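Local coordinates for transferrin binding protein B (Actinobacillus suis, PDB 3PQU) that probably captures host transferrin at the outer surface of the bacterium, as a lipoprotein of the outer membrane, for iron acquisition, at residues 96-100 / 101-105. Residues are numbered along the deposited sequence; the frame is centred on the assembly and turned at random.
Sequences DKTTS and GLIYH
Thr98 and Ser100 turn their hydroxyls onto the backbone N-H groups of Gly101 and Leu102 respectively, in the loop joining helix 91-97 to strand 103-105. Two backbone N-H groups converge on Thr98 OG1. Gly101 N lies 3.1 Å from Thr98 OG1, its N-H pointing at the oxygen at 150°; the bond from Ser100 N to the same oxygen is equally long but more bent. With chi1 at -176°, OG1 stands opposite the Thr98 nitrogen and beside its carbonyl carbon, on the side where the chain continues. The Ser100 bond, from a nitrogen two residues on, closes an ST turn, and Gly101 follows with a positive phi, a backbone shape that favours glycine. Leu102 N donates to Ser100 OG over 2.8 Å, in a shorter and straighter bond (161°). Ser100 OG sits between its own nitrogen and carbonyl carbon, near enough to the chain ahead for that bond, and Leu102 CB passes 3.5 Å from Ser100 OG in van der Waals contact. The two hydroxyl oxygens, Thr98 OG1 and Ser100 OG, are 2.9 Å apart.

Both hydroxyls also hydrogen-bond to the carboxylate of Asp128, Thr98 through OD2 and Ser100 through OD1, which ties the turn to the end of strand 121-128. This strand is the antiparallel neighbour of edge strand 103-105 in the five-stranded sheet of the N-lobe handle, so the loop brings the chain from the helix onto the sheet's margin. Leu102 already shares backbone hydrogen bonding with Glu129.

Apolar contact is slighter. Ile103 and Thr98 meet tip to tip, Ile103 CD1 lying 3.8 Å from Thr98 CB, and the same isoleucine packs against Leu91 and Asn95 of the helix.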
loop_
_atom_site.group_PDB
_atom_site.type_symbol
_atom_site.label_atom_id
_atom_site.label_comp_id
_atom_site.label_asym_id
_atom_site.label_seq_id
_atom_site.Cartn_x
_atom_site.Cartn_y
_atom_site.Cartn_z
ATOM N N ASP A 96 10.117 -14.109 -22.901
ATOM C CA ASP A 96 10.017 -15.523 -23.254
ATOM C C ASP A 96 9.254 -15.761 -24.557
ATOM O O ASP A 96 9.581 -16.672 -25.273
ATOM C CB ASP A 96 9.381 -16.353 -22.128
ATOM C CG ASP A 96 10.257 -16.424 -20.875
ATOM O OD1 ASP A 96 11.437 -16.006 -20.936
ATOM O OD2 ASP A 96 9.749 -16.883 -19.828
ATOM N N LYS A 97 8.238 -14.955 -24.865
ATOM C CA LYS A 97 7.412 -15.217 -26.049
ATOM C C LYS A 97 7.721 -14.341 -27.285
ATOM O O LYS A 97 7.095 -14.487 -28.343
ATOM C CB LYS A 97 5.915 -15.080 -25.710
ATOM C CG LYS A 97 5.446 -13.642 -25.452
ATOM C CD LYS A 97 3.961 -13.632 -25.002
ATOM C CE LYS A 97 3.452 -12.221 -24.719
ATOM N NZ LYS A 97 3.525 -11.287 -25.901
ATOM N N THR A 98 8.661 -13.415 -27.155
ATOM C CA THR A 98 8.866 -12.426 -28.207
ATOM C C THR A 98 9.514 -13.028 -29.454
ATOM O O THR A 98 10.385 -13.895 -29.377
ATOM C CB THR A 98 9.726 -11.227 -27.726
ATOM O OG1 THR A 98 9.813 -10.249 -28.770
ATOM C CG2 THR A 98 11.157 -11.685 -27.375
ATOM N N THR A 99 9.090 -12.570 -30.621
ATOM C CA THR A 99 9.812 -12.943 -31.831
ATOM C C THR A 99 10.376 -11.663 -32.450
ATOM O O THR A 99 10.998 -11.703 -33.511
ATOM C CB THR A 99 8.908 -13.604 -32.852
ATOM O OG1 THR A 99 7.873 -12.678 -33.189
ATOM C CG2 THR A 99 8.301 -14.903 -32.306
ATOM N N SER A 100 10.145 -10.529 -31.791
ATOM C CA SER A 100 10.668 -9.254 -32.268
ATOM C C SER A 100 12.057 -8.941 -31.696
ATOM O O SER A 100 12.898 -8.338 -32.382
ATOM C CB SER A 100 9.719 -8.096 -31.880
ATOM O OG SER A 100 9.796 -7.862 -30.491
ATOM N N GLY A 101 12.287 -9.339 -30.446
ATOM C CA GLY A 101 13.460 -8.912 -29.696
ATOM C C GLY A 101 13.396 -7.425 -29.361
ATOM O O GLY A 101 14.413 -6.810 -29.038
ATOM N N LEU A 102 12.204 -6.836 -29.448
ATOM C CA LEU A 102 12.050 -5.415 -29.175
ATOM C C LEU A 102 11.195 -5.191 -27.932
ATOM O O LEU A 102 10.008 -4.860 -28.039
ATOM C CB LEU A 102 11.427 -4.715 -30.371
ATOM C CG LEU A 102 12.347 -4.704 -31.596
ATOM C CD1 LEU A 102 11.607 -4.245 -32.845
ATOM C CD2 LEU A 102 13.536 -3.809 -31.324
ATOM N N ILE A 103 11.807 -5.380 -26.766
ATOM C CA ILE A 103 11.122 -5.278 -25.477
ATOM C C ILE A 103 11.591 -4.010 -24.791
ATOM O O ILE A 103 12.810 -3.779 -24.627
ATOM C CB ILE A 103 11.453 -6.463 -24.559
ATOM C CG1 ILE A 103 11.227 -7.804 -25.272
ATOM C CG2 ILE A 103 10.651 -6.385 -23.288
ATOM C CD1 ILE A 103 9.805 -8.060 -25.685
ATOM N N TYR A 104 10.628 -3.184 -24.394
ATOM C CA TYR A 104 10.923 -1.907 -23.749
ATOM C C TYR A 104 10.095 -1.706 -22.484
ATOM O O TYR A 104 9.012 -2.280 -22.341
ATOM C CB TYR A 104 10.640 -0.760 -24.728
ATOM C CG TYR A 104 11.512 -0.763 -25.958
ATOM C CD1 TYR A 104 12.866 -0.442 -25.882
ATOM C CD2 TYR A 104 10.983 -1.088 -27.204
ATOM C CE1 TYR A 104 13.679 -0.449 -27.021
ATOM C CE2 TYR A 104 11.780 -1.092 -28.346
ATOM C CZ TYR A 104 13.124 -0.765 -28.248
ATOM O OH TYR A 104 13.903 -0.758 -29.379
ATOM N N HIS A 105 10.598 -0.892 -21.566
ATOM C CA HIS A 105 9.757 -0.440 -20.463
ATOM C C HIS A 105 10.157 0.956 -19.968
ATOM O O HIS A 105 11.253 1.436 -20.242
ATOM C CB HIS A 105 9.680 -1.472 -19.333
ATOM C CG HIS A 105 10.945 -1.608 -18.551
ATOM N ND1 HIS A 105 11.203 -0.864 -17.417
ATOM C CD2 HIS A 105 12.028 -2.405 -18.735
ATOM C CE1 HIS A 105 12.393 -1.193 -16.940
ATOM N NE2 HIS A 105 12.914 -2.128 -17.720
#